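Local coordinates for 5'-Methylthioadenosine Nucleosidase (Arabidopsis thaliana, PDB 2H8G), which belongs to the phosphorylase superfamily of alpha/beta proteins and is found as a two-chain assembly with adenine bound in a pocket, at residues A[37-42]-A[74-79]; A[101-106]-A[207-212]; A[108-113]-A[262-267]; A[166-171]-A[256-261]; A[173-178]-A[217-222]. All blocks are in the same frame, centred on the assembly; numbering follows the deposited sequence.

All five contacts are built around one mixed, curled sheet and the helices that pack on it. Contact 5 lies deepest, about 6 Å from the chain centre, and the side chain of L175 is about 8 Å from the bound adenine. Contacts 3 and 5 meet on neighbouring strands 110-119 and 217-226; their centres are 16 Å apart. Contacts 3 and 4 are the closest pair, 11 Å between centres; their segments 256-261 and 262-267 are consecutive, and L267 meets F258 and I259. Contact 2 lies at the subunit interface. It touches contacts 1, 3 and 5 but not contact 4. Contact 1 touches contact 4 through I74 CD1 and I256 CG2, 3.9 Å apart.

Contact 1. Residues A[37-42]-A[74-79]; sequences AEALPL and INVVCP
A39 meets V76 and C78 where helix 36-45 packs on the sheet of this alpha/beta fold. Strand 72-78 runs parallel to strand 28-32, the strand that leads into the helix. The contact is small, buried and apolar. The methyl of A39 points at the strand. Its CB is 3.6 Å from C78 SG and 4.0 Å from V76 CG1. V76 and C78 are two apart in the strand, so both side chains face the helix, while V77 between them points the other way. In V76, chi1 is 177°. This sets CG1 anti to the backbone N and brings it forward to A39. CG2 takes the other branch and lies 4.6 Å from L42 CD2, one helical turn on. In C78, SG is anti to the carbonyl carbon (chi1 -55°), a position from which it meets A39 CB. L48 and F31 add further packing, on V76 and L42. E38, next to A39, takes no part in the strand contact. Its carboxylate is held by two hydrogen bonds. OE1 accepts one from M35 N, and OE2 pairs with T116 OG1, a residue of the adenine pocket. The alanine methyl sits over the gap between V76 CG1 and C78 SG, which are 4.4 Å apart.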
# COMPACT_ATOMS: atom_id res chain seq x y z
N ALA A 37 10.95 4.66 16.67
CA ALA A 37 11.13 5.76 17.62
C ALA A 37 9.80 6.22 18.21
O ALA A 37 9.77 6.79 19.30
CB ALA A 37 11.83 6.91 16.94
N GLU A 38 8.72 6.00 17.47
CA GLU A 38 7.39 6.39 17.95
C GLU A 38 6.88 5.30 18.89
O GLU A 38 6.10 5.57 19.81
CB GLU A 38 6.41 6.54 16.77
CG GLU A 38 6.80 7.59 15.72
CD GLU A 38 5.89 7.56 14.49
OE1 GLU A 38 5.61 6.46 13.98
OE2 GLU A 38 5.47 8.64 14.02
N ALA A 39 7.33 4.07 18.66
CA ALA A 39 6.90 2.93 19.45
C ALA A 39 7.68 2.68 20.73
O ALA A 39 7.10 2.31 21.76
CB ALA A 39 6.92 1.67 18.60
N LEU A 40 9.00 2.87 20.68
CA LEU A 40 9.84 2.64 21.85
C LEU A 40 9.32 3.27 23.14
O LEU A 40 9.25 2.61 24.17
CB LEU A 40 11.28 3.10 21.59
CG LEU A 40 12.08 2.23 20.61
CD1 LEU A 40 13.45 2.85 20.39
CD2 LEU A 40 12.21 0.82 21.17
N PRO A 41 8.95 4.56 23.10
CA PRO A 41 8.44 5.21 24.31
C PRO A 41 7.28 4.43 24.93
O PRO A 41 7.21 4.27 26.15
CB PRO A 41 8.01 6.58 23.81
CG PRO A 41 8.97 6.84 22.69
CD PRO A 41 8.99 5.52 21.98
N LEU A 42 6.38 3.95 24.08
CA LEU A 42 5.22 3.19 24.54
C LEU A 42 5.61 1.79 25.00
O LEU A 42 5.08 1.27 25.98
CB LEU A 42 4.18 3.10 23.42
CG LEU A 42 2.81 2.52 23.78
CD1 LEU A 42 2.15 3.39 24.84
CD2 LEU A 42 1.94 2.46 22.53
N ILE A 74 -1.62 -6.42 24.96
CA ILE A 74 -1.17 -5.32 24.12
C ILE A 74 -0.11 -5.76 23.12
O ILE A 74 0.91 -6.33 23.49
CB ILE A 74 -0.58 -4.17 24.96
CG1 ILE A 74 -1.61 -3.70 25.99
CG2 ILE A 74 -0.16 -3.02 24.05
CD1 ILE A 74 -1.10 -2.61 26.90
N ASN A 75 -0.38 -5.51 21.85
CA ASN A 75 0.55 -5.85 20.79
C ASN A 75 0.90 -4.55 20.06
O ASN A 75 0.04 -3.72 19.82
CB ASN A 75 -0.09 -6.84 19.81
CG ASN A 75 -0.31 -8.21 20.42
OD1 ASN A 75 -1.43 -8.74 20.40
ND2 ASN A 75 0.75 -8.79 20.97
N VAL A 76 2.18 -4.38 19.76
CA VAL A 76 2.64 -3.19 19.04
C VAL A 76 3.42 -3.70 17.84
O VAL A 76 4.38 -4.45 17.99
CB VAL A 76 3.56 -2.31 19.90
CG1 VAL A 76 4.05 -1.12 19.09
CG2 VAL A 76 2.81 -1.82 21.13
N VAL A 77 3.00 -3.31 16.64
CA VAL A 77 3.68 -3.76 15.44
C VAL A 77 4.24 -2.60 14.63
O VAL A 77 3.59 -1.57 14.46
CB VAL A 77 2.73 -4.59 14.55
CG1 VAL A 77 2.23 -5.79 15.34
CG2 VAL A 77 1.56 -3.74 14.08
N CYS A 78 5.47 -2.78 14.15
CA CYS A 78 6.17 -1.77 13.36
C CYS A 78 6.73 -2.42 12.11
O CYS A 78 7.17 -3.58 12.16
CB CYS A 78 7.33 -1.18 14.17
SG CYS A 78 6.87 -0.50 15.77
N PRO A 79 6.74 -1.70 10.98
CA PRO A 79 7.26 -2.22 9.72
C PRO A 79 8.75 -2.55 9.79
O PRO A 79 9.27 -3.33 8.98
CB PRO A 79 6.94 -1.11 8.72
CG PRO A 79 6.99 0.12 9.56
CD PRO A 79 6.27 -0.31 10.81

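Contact 2. Residues A[101-106]-A[207-212]; sequences ASIQAL and AYVADL
I103 reaches over to V209 and A210, joining two helices of the alpha/beta fold, 92-106 and 203-212. Both helices also pack against strands of the central sheet. Segments 101-106 and 207-212 meet through buried apolar contacts, with no hydrogen bond across. I103 CD1 is 4.1 Å from V209 CG1 and 4.2 Å from A210 CA, so the tip of one side chain meets a methyl branch and the helix backbone itself. The small A210 side chain probably leaves room for CD1 to come this near to its CA. I103 holds an extended chain (chi2 174°) that carries CD1 the full distance. V209 and I103 pass alongside each other in opposite directions. Packing on the sheet forms a second group. I103 CD1 touches I111 CD1, and A210 packs on V217. Within each segment, backbone hydrogen bonds keep the helix regular, such as A105 N to A101 O and D211 N to A207 O. Packing between subunits makes up the last group. V209 touches L97 of the second subunit, Y208 touches its V93 and Q104 its L56, so the helix pair is part of the dimer interface. Inside helix 203-212, L212 CG sits 4.0 Å above one face of the Y208 ring, offset toward the rim.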
# COMPACT_ATOMS: atom_id res chain seq x y z
N ALA A 101 -1.47 -8.34 8.10
CA ALA A 101 -0.87 -9.52 8.74
C ALA A 101 -1.16 -9.58 10.24
O ALA A 101 -1.43 -10.66 10.78
CB ALA A 101 0.64 -9.54 8.49
N SER A 102 -1.11 -8.43 10.91
CA SER A 102 -1.38 -8.36 12.34
C SER A 102 -2.82 -8.74 12.67
O SER A 102 -3.07 -9.42 13.67
CB SER A 102 -1.09 -6.94 12.86
OG SER A 102 0.27 -6.62 12.68
N ILE A 103 -3.75 -8.31 11.83
CA ILE A 103 -5.16 -8.63 12.06
C ILE A 103 -5.40 -10.13 11.92
O ILE A 103 -6.05 -10.74 12.76
CB ILE A 103 -6.08 -7.90 11.05
CG1 ILE A 103 -6.10 -6.40 11.36
CG2 ILE A 103 -7.50 -8.48 11.11
CD1 ILE A 103 -6.86 -5.58 10.35
N GLN A 104 -4.85 -10.73 10.86
CA GLN A 104 -5.04 -12.16 10.63
C GLN A 104 -4.35 -13.05 11.65
O GLN A 104 -4.86 -14.12 11.99
CB GLN A 104 -4.59 -12.52 9.21
CG GLN A 104 -5.55 -12.01 8.15
CD GLN A 104 -5.36 -12.66 6.79
OE1 GLN A 104 -6.29 -12.72 5.99
NE2 GLN A 104 -4.15 -13.14 6.53
N ALA A 105 -3.20 -12.62 12.15
CA ALA A 105 -2.47 -13.42 13.12
C ALA A 105 -2.84 -13.14 14.58
O ALA A 105 -2.98 -14.07 15.37
CB ALA A 105 -0.97 -13.21 12.94
N LEU A 106 -3.03 -11.87 14.91
CA LEU A 106 -3.35 -11.47 16.29
C LEU A 106 -4.83 -11.32 16.63
O LEU A 106 -5.19 -11.29 17.81
CB LEU A 106 -2.59 -10.18 16.62
CG LEU A 106 -1.10 -10.20 16.26
CD1 LEU A 106 -0.45 -8.89 16.67
CD2 LEU A 106 -0.42 -11.38 16.96
N ALA A 207 -6.69 2.38 7.68
CA ALA A 207 -8.16 2.37 7.73
C ALA A 207 -8.72 1.50 6.61
O ALA A 207 -9.73 0.81 6.81
CB ALA A 207 -8.70 3.80 7.61
N TYR A 208 -8.09 1.53 5.44
CA TYR A 208 -8.54 0.71 4.32
C TYR A 208 -8.53 -0.77 4.71
O TYR A 208 -9.52 -1.49 4.52
CB TYR A 208 -7.65 0.93 3.10
CG TYR A 208 -8.03 0.07 1.92
CD1 TYR A 208 -9.20 0.33 1.20
CD2 TYR A 208 -7.26 -1.03 1.56
CE1 TYR A 208 -9.58 -0.49 0.15
CE2 TYR A 208 -7.64 -1.86 0.51
CZ TYR A 208 -8.81 -1.58 -0.19
OH TYR A 208 -9.20 -2.38 -1.23
N VAL A 209 -7.41 -1.24 5.26
CA VAL A 209 -7.28 -2.63 5.65
C VAL A 209 -8.21 -2.99 6.80
O VAL A 209 -8.84 -4.06 6.79
CB VAL A 209 -5.83 -2.96 6.06
CG1 VAL A 209 -5.72 -4.40 6.55
CG2 VAL A 209 -4.91 -2.73 4.88
N ALA A 210 -8.31 -2.11 7.79
CA ALA A 210 -9.18 -2.36 8.94
C ALA A 210 -10.61 -2.51 8.46
O ALA A 210 -11.36 -3.36 8.96
CB ALA A 210 -9.07 -1.21 9.94
N ASP A 211 -11.01 -1.70 7.48
CA ASP A 211 -12.36 -1.80 6.95
C ASP A 211 -12.56 -3.11 6.20
O ASP A 211 -13.60 -3.76 6.33
CB ASP A 211 -12.66 -0.61 6.02
CG ASP A 211 -14.05 -0.70 5.40
OD1 ASP A 211 -14.14 -1.02 4.20
OD2 ASP A 211 -15.04 -0.46 6.12
N LEU A 212 -11.56 -3.52 5.42
CA LEU A 212 -11.67 -4.77 4.67
C LEU A 212 -11.90 -5.96 5.59
O LEU A 212 -12.66 -6.87 5.26
CB LEU A 212 -10.40 -5.05 3.86
CG LEU A 212 -10.06 -4.23 2.62
CD1 LEU A 212 -8.82 -4.83 1.97
CD2 LEU A 212 -11.23 -4.24 1.64

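Contact 3. Residues A[108-113]-A[262-267]; sequences PDIIIN and RNLSDL
D109 and L264 mark the closest backbone approach, with their CA atoms 8.1 Å apart. The segment 108-113 leads into strand 110-119. The segment 262-267 is the end of the chain and makes a short 3-10 turn at 264-266. D266 N bonds to N263 O (2.8 Å), and a weak bond runs from L267 N to L264 O. No hydrogen bond joins the two segments, so leucine and isoleucine side chains carry the contact. L264 sets CD2 4.0 Å from the carbonyl O of D109 and 4.3 Å from I110 CB. I110 and L267 meet tip to tip, CD1 to CD1, at 3.7 Å. A chi1 of -177° swings I110 CG1 anti to the backbone N and directs CD1 at the tail. The D109 carboxylate serves another purpose: OD2 accepts hydrogen bonds from S27 N and S28 N, at the start of strand 28-32. Near them, I26 packs on both D109 and L264. L267 also rests on I259 and T161, and D266 O bonds to N163 ND2. The arrangement is that of a C-terminal tail folded back, after the long helix 233-259, onto a central strand of a phosphorylase-superfamily alpha/beta sheet.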
# COMPACT_ATOMS: atom_id res chain seq x y z
N PRO A 108 -7.05 -8.84 16.80
CA PRO A 108 -7.34 -7.82 17.80
C PRO A 108 -8.80 -7.39 17.81
O PRO A 108 -9.52 -7.59 16.83
CB PRO A 108 -6.41 -6.68 17.38
CG PRO A 108 -6.43 -6.79 15.90
CD PRO A 108 -6.29 -8.28 15.68
N ASP A 109 -9.24 -6.80 18.92
CA ASP A 109 -10.61 -6.32 19.03
C ASP A 109 -10.67 -4.92 18.43
O ASP A 109 -11.70 -4.50 17.90
CB ASP A 109 -11.05 -6.25 20.49
CG ASP A 109 -11.04 -7.61 21.16
OD1 ASP A 109 -11.70 -8.53 20.66
OD2 ASP A 109 -10.36 -7.74 22.21
N ILE A 110 -9.55 -4.22 18.50
CA ILE A 110 -9.47 -2.86 18.00
C ILE A 110 -8.03 -2.53 17.63
O ILE A 110 -7.09 -3.04 18.24
CB ILE A 110 -9.99 -1.86 19.07
CG1 ILE A 110 -9.99 -0.43 18.53
CG2 ILE A 110 -9.15 -1.97 20.33
CD1 ILE A 110 -10.82 0.53 19.38
N ILE A 111 -7.86 -1.68 16.62
CA ILE A 111 -6.54 -1.27 16.17
C ILE A 111 -6.35 0.21 16.47
O ILE A 111 -7.27 1.00 16.30
CB ILE A 111 -6.38 -1.47 14.65
CG1 ILE A 111 -6.50 -2.95 14.30
CG2 ILE A 111 -5.05 -0.90 14.18
CD1 ILE A 111 -6.70 -3.20 12.82
N ILE A 112 -5.15 0.57 16.92
CA ILE A 112 -4.86 1.97 17.18
C ILE A 112 -3.64 2.33 16.34
O ILE A 112 -2.57 1.75 16.52
CB ILE A 112 -4.50 2.25 18.66
CG1 ILE A 112 -5.65 1.85 19.58
CG2 ILE A 112 -4.17 3.74 18.83
CD1 ILE A 112 -5.35 2.03 21.05
N ASN A 113 -3.81 3.26 15.41
CA ASN A 113 -2.70 3.72 14.58
C ASN A 113 -2.21 4.98 15.28
O ASN A 113 -2.88 6.00 15.28
CB ASN A 113 -3.20 4.07 13.16
CG ASN A 113 -2.11 4.67 12.29
OD1 ASN A 113 -2.39 5.53 11.44
ND2 ASN A 113 -0.87 4.22 12.47
N ARG A 262 -13.49 -2.09 29.44
CA ARG A 262 -14.63 -1.66 28.65
C ARG A 262 -14.82 -2.53 27.42
O ARG A 262 -13.88 -3.17 26.95
CB ARG A 262 -14.45 -0.21 28.20
CG ARG A 262 -14.50 0.84 29.29
CD ARG A 262 -14.18 2.22 28.71
NE ARG A 262 -14.17 3.26 29.74
CZ ARG A 262 -15.26 3.87 30.20
NH1 ARG A 262 -16.46 3.55 29.72
NH2 ARG A 262 -15.15 4.79 31.14
N ASN A 263 -16.04 -2.55 26.90
CA ASN A 263 -16.31 -3.29 25.68
C ASN A 263 -16.41 -2.23 24.58
O ASN A 263 -16.54 -1.04 24.88
CB ASN A 263 -17.60 -4.10 25.78
CG ASN A 263 -18.78 -3.28 26.25
OD1 ASN A 263 -19.08 -2.23 25.69
ND2 ASN A 263 -19.45 -3.76 27.29
N LEU A 264 -16.35 -2.65 23.33
CA LEU A 264 -16.40 -1.71 22.21
C LEU A 264 -17.49 -0.65 22.28
O LEU A 264 -17.28 0.50 21.88
CB LEU A 264 -16.51 -2.47 20.89
CG LEU A 264 -15.24 -3.23 20.49
CD1 LEU A 264 -15.53 -4.13 19.30
CD2 LEU A 264 -14.14 -2.23 20.14
N SER A 265 -18.66 -1.02 22.79
CA SER A 265 -19.77 -0.08 22.89
C SER A 265 -19.60 0.96 24.00
O SER A 265 -20.29 1.98 24.00
CB SER A 265 -21.09 -0.84 23.11
OG SER A 265 -21.09 -1.54 24.34
N ASP A 266 -18.69 0.71 24.94
CA ASP A 266 -18.46 1.64 26.04
C ASP A 266 -17.38 2.68 25.73
O ASP A 266 -17.08 3.53 26.57
CB ASP A 266 -18.04 0.89 27.32
CG ASP A 266 -19.06 -0.14 27.77
OD1 ASP A 266 -20.27 0.18 27.77
OD2 ASP A 266 -18.65 -1.25 28.15
N LEU A 267 -16.80 2.62 24.54
CA LEU A 267 -15.75 3.55 24.15
C LEU A 267 -16.19 4.99 23.87
O LEU A 267 -15.32 5.88 23.97
CB LEU A 267 -14.98 3.00 22.95
CG LEU A 267 -14.27 1.66 23.15
CD1 LEU A 267 -13.38 1.38 21.94
CD2 LEU A 267 -13.43 1.69 24.42
OXT LEU A 267 -17.37 5.21 23.54

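Contact 4. Residues A[166-171]-A[256-261]; sequences KELNLK and INFING
E167 and L168 pack on the ring of F258, joining the end of helix 162-168 to the end of the long helix 233-259. Both helices belong to the alpha/beta fold of the phosphorylase superfamily. E167 gives its carbon chain to the ring. CB is 3.9 Å from F258 CE1, and CG is 3.9 Å from F258 CD1. The chain is bent at chi2 (88°). The bend brings OE2 within 4.1 Å of F258 CD1. The carboxylate is steeply turned to the ring, with the two planes 78° apart. The glutamate chain as a whole runs aslant to the phenylalanine side chain. L168 follows and brings CD1 to 4.4 Å from F258 CD1. It also packs on K254 and V255, the preceding turn of the long helix. N169 then leaves the helix with positive phi, and the chain turns toward strand 171-177. L170 packs on L165 and T251. On the other side of the contact F258 is buried, with N163 and L164 beside it, and it forms a cation-pi pair with R262. Its chi1 of 180° sets CG anti to the backbone N and extends the ring from helix 233-259 to helix 162-168. There the ring spans the start of the glutamate chain, so that E167 CG is also 4.0 Å from F258 CE1.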
# COMPACT_ATOMS: atom_id res chain seq x y z
N LYS A 166 -14.67 12.43 25.61
CA LYS A 166 -15.24 13.21 26.71
C LYS A 166 -14.40 13.10 27.99
O LYS A 166 -14.54 13.91 28.91
CB LYS A 166 -16.68 12.76 26.98
CG LYS A 166 -17.35 13.46 28.14
CD LYS A 166 -17.34 14.97 27.93
CE LYS A 166 -17.68 15.68 29.22
NZ LYS A 166 -16.72 15.32 30.29
N GLU A 167 -13.54 12.09 28.04
CA GLU A 167 -12.69 11.86 29.20
C GLU A 167 -11.30 12.47 29.02
O GLU A 167 -10.78 13.14 29.90
CB GLU A 167 -12.55 10.36 29.44
CG GLU A 167 -11.50 9.97 30.46
CD GLU A 167 -12.04 9.93 31.87
OE1 GLU A 167 -12.44 10.99 32.39
OE2 GLU A 167 -12.07 8.82 32.46
N LEU A 168 -10.71 12.21 27.85
CA LEU A 168 -9.37 12.72 27.56
C LEU A 168 -9.37 14.10 26.92
O LEU A 168 -8.34 14.78 26.89
CB LEU A 168 -8.63 11.73 26.66
CG LEU A 168 -8.20 10.40 27.29
CD1 LEU A 168 -9.40 9.63 27.79
CD2 LEU A 168 -7.44 9.58 26.27
N ASN A 169 -10.53 14.51 26.41
CA ASN A 169 -10.68 15.82 25.76
C ASN A 169 -9.59 16.10 24.74
O ASN A 169 -8.90 17.12 24.79
CB ASN A 169 -10.72 16.93 26.81
CG ASN A 169 -11.04 18.29 26.22
OD1 ASN A 169 -11.93 18.41 25.37
ND2 ASN A 169 -10.34 19.31 26.66
N LEU A 170 -9.43 15.17 23.81
CA LEU A 170 -8.44 15.34 22.76
C LEU A 170 -9.09 16.13 21.64
O LEU A 170 -10.31 16.07 21.46
CB LEU A 170 -7.99 13.97 22.24
CG LEU A 170 -7.36 13.02 23.26
CD1 LEU A 170 -7.06 11.68 22.61
CD2 LEU A 170 -6.08 13.65 23.80
N LYS A 171 -8.29 16.89 20.91
CA LYS A 171 -8.82 17.64 19.78
C LYS A 171 -9.12 16.60 18.71
O LYS A 171 -8.55 15.51 18.72
CB LYS A 171 -7.78 18.63 19.26
CG LYS A 171 -7.44 19.72 20.26
CD LYS A 171 -6.27 20.55 19.78
CE LYS A 171 -5.74 21.42 20.91
NZ LYS A 171 -6.76 22.38 21.40
N ILE A 256 -5.09 3.48 26.67
CA ILE A 256 -5.05 2.08 27.07
C ILE A 256 -5.76 1.86 28.40
O ILE A 256 -6.57 0.94 28.54
CB ILE A 256 -3.59 1.57 27.18
CG1 ILE A 256 -3.03 1.35 25.78
CG2 ILE A 256 -3.54 0.28 27.98
CD1 ILE A 256 -3.85 0.37 24.94
N ASN A 257 -5.49 2.72 29.37
CA ASN A 257 -6.13 2.59 30.68
C ASN A 257 -7.63 2.85 30.62
O ASN A 257 -8.38 2.34 31.45
CB ASN A 257 -5.45 3.51 31.69
CG ASN A 257 -4.15 2.93 32.22
OD1 ASN A 257 -4.13 1.82 32.75
ND2 ASN A 257 -3.07 3.68 32.07
N PHE A 258 -8.06 3.64 29.64
CA PHE A 258 -9.48 3.93 29.48
C PHE A 258 -10.19 2.72 28.88
O PHE A 258 -11.27 2.33 29.34
CB PHE A 258 -9.68 5.13 28.55
CG PHE A 258 -11.13 5.48 28.33
CD1 PHE A 258 -11.81 6.25 29.26
CD2 PHE A 258 -11.80 5.03 27.20
CE1 PHE A 258 -13.15 6.57 29.07
CE2 PHE A 258 -13.15 5.34 27.00
CZ PHE A 258 -13.82 6.11 27.94
N ILE A 259 -9.58 2.14 27.86
CA ILE A 259 -10.14 0.98 27.17
C ILE A 259 -10.27 -0.25 28.07
O ILE A 259 -11.23 -1.01 27.97
CB ILE A 259 -9.29 0.60 25.95
CG1 ILE A 259 -9.41 1.68 24.88
CG2 ILE A 259 -9.71 -0.76 25.39
CD1 ILE A 259 -8.50 1.47 23.68
N ASN A 260 -9.29 -0.44 28.95
CA ASN A 260 -9.29 -1.59 29.85
C ASN A 260 -10.60 -1.74 30.61
O ASN A 260 -11.12 -0.78 31.17
CB ASN A 260 -8.12 -1.48 30.83
CG ASN A 260 -8.05 -2.65 31.79
OD1 ASN A 260 -8.58 -2.60 32.90
ND2 ASN A 260 -7.40 -3.73 31.36
N GLY A 261 -11.14 -2.95 30.59
CA GLY A 261 -12.39 -3.22 31.29
C GLY A 261 -13.65 -2.84 30.53
O GLY A 261 -14.75 -3.21 30.93

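Contact 5. Residues A[173-178]-A[217-222]; sequences GRLSTG and VVFLKA
K221 NZ is gripped by two groups, while lower down its chain the CE carbon packs on L175. NZ forms a salt bridge with D200 OD1 and a hydrogen bond with N113 OD1. All this lies inside a barrel-like curl of the sheet. Strands 110-119, 217-226, 130-138, 171-177 and 198-200 pair in turn, and the last pairs with the first. Strands 171-177 and 217-226 are both neighbours of strand 130-138, so L175 meets its partners across that strand. The packing is buried and apolar. L175 CD2 is 3.9 Å from K221 CE, and the two side chains cross at about a right angle. The same methyl, L175 CD2, is 4.4 Å from F219 CD2 and meets the ring obliquely. V133 of the middle strand touches both L175 and F219. The lysine is bent at chi2 (-75°) and extended beyond, which lets CE pass L175 while NZ reaches D200. D200 lines the adenine pocket, so K221 probably helps to position it. T177 OG1 is hydrogen-bonded to D200 OD2 and to A204 N. N113 OD1, which holds the lysine, also packs against F219 CD2.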
# COMPACT_ATOMS: atom_id res chain seq x y z
N GLY A 173 -10.16 15.92 14.33
CA GLY A 173 -10.09 16.48 13.00
C GLY A 173 -9.92 15.39 11.97
O GLY A 173 -9.72 14.23 12.32
N ARG A 174 -10.01 15.77 10.70
CA ARG A 174 -9.85 14.83 9.60
C ARG A 174 -8.37 14.70 9.28
O ARG A 174 -7.61 15.67 9.37
CB ARG A 174 -10.62 15.33 8.37
CG ARG A 174 -10.25 14.61 7.08
CD ARG A 174 -11.16 15.02 5.93
NE ARG A 174 -12.53 14.56 6.14
CZ ARG A 174 -13.53 14.80 5.31
NH1 ARG A 174 -13.33 15.49 4.20
NH2 ARG A 174 -14.74 14.33 5.58
N LEU A 175 -7.97 13.49 8.91
CA LEU A 175 -6.59 13.17 8.55
C LEU A 175 -6.49 12.91 7.05
O LEU A 175 -7.34 12.23 6.48
CB LEU A 175 -6.15 11.91 9.30
CG LEU A 175 -4.79 11.30 8.92
CD1 LEU A 175 -3.69 12.30 9.21
CD2 LEU A 175 -4.56 10.01 9.70
N SER A 176 -5.46 13.47 6.41
CA SER A 176 -5.25 13.26 4.98
C SER A 176 -3.89 12.59 4.82
O SER A 176 -2.86 13.11 5.29
CB SER A 176 -5.30 14.60 4.24
OG SER A 176 -5.32 14.38 2.84
N THR A 177 -3.91 11.44 4.16
CA THR A 177 -2.73 10.61 3.94
C THR A 177 -2.16 10.65 2.54
O THR A 177 -2.90 10.71 1.55
CB THR A 177 -3.10 9.13 4.25
OG1 THR A 177 -3.50 9.02 5.62
CG2 THR A 177 -1.93 8.19 3.96
N GLY A 178 -0.83 10.60 2.45
CA GLY A 178 -0.15 10.57 1.18
C GLY A 178 1.24 9.99 1.42
O GLY A 178 1.74 10.05 2.54
N VAL A 217 -11.02 0.78 14.10
CA VAL A 217 -9.72 1.44 14.15
C VAL A 217 -9.82 2.87 14.66
O VAL A 217 -10.73 3.62 14.29
CB VAL A 217 -9.01 1.41 12.77
CG1 VAL A 217 -9.85 2.14 11.74
CG2 VAL A 217 -7.63 2.05 12.87
N VAL A 218 -8.88 3.23 15.53
CA VAL A 218 -8.80 4.57 16.11
C VAL A 218 -7.42 5.12 15.79
O VAL A 218 -6.48 4.36 15.58
CB VAL A 218 -9.01 4.52 17.64
CG1 VAL A 218 -8.69 5.87 18.27
CG2 VAL A 218 -10.45 4.12 17.95
N PHE A 219 -7.31 6.45 15.72
CA PHE A 219 -6.04 7.08 15.41
C PHE A 219 -5.62 8.11 16.44
O PHE A 219 -6.43 8.91 16.89
CB PHE A 219 -6.10 7.80 14.05
CG PHE A 219 -6.57 6.94 12.92
CD1 PHE A 219 -7.93 6.68 12.75
CD2 PHE A 219 -5.67 6.38 12.02
CE1 PHE A 219 -8.38 5.88 11.70
CE2 PHE A 219 -6.11 5.57 10.98
CZ PHE A 219 -7.46 5.32 10.82
N LEU A 220 -4.35 8.07 16.82
CA LEU A 220 -3.79 9.04 17.75
C LEU A 220 -2.67 9.66 16.92
O LEU A 220 -1.69 8.99 16.59
CB LEU A 220 -3.23 8.37 19.00
CG LEU A 220 -4.27 7.65 19.86
CD1 LEU A 220 -3.57 6.97 21.02
CD2 LEU A 220 -5.31 8.64 20.36
N LYS A 221 -2.84 10.93 16.57
CA LYS A 221 -1.85 11.61 15.73
C LYS A 221 -1.31 12.84 16.43
O LYS A 221 -2.05 13.79 16.73
CB LYS A 221 -2.50 11.97 14.39
CG LYS A 221 -2.92 10.74 13.57
CD LYS A 221 -1.71 10.04 12.94
CE LYS A 221 -2.08 8.63 12.43
NZ LYS A 221 -0.99 8.04 11.59
N ALA A 222 -0.00 12.81 16.70
CA ALA A 222 0.68 13.90 17.40
C ALA A 222 1.39 14.84 16.43
O ALA A 222 2.23 14.43 15.64
CB ALA A 222 1.67 13.30 18.39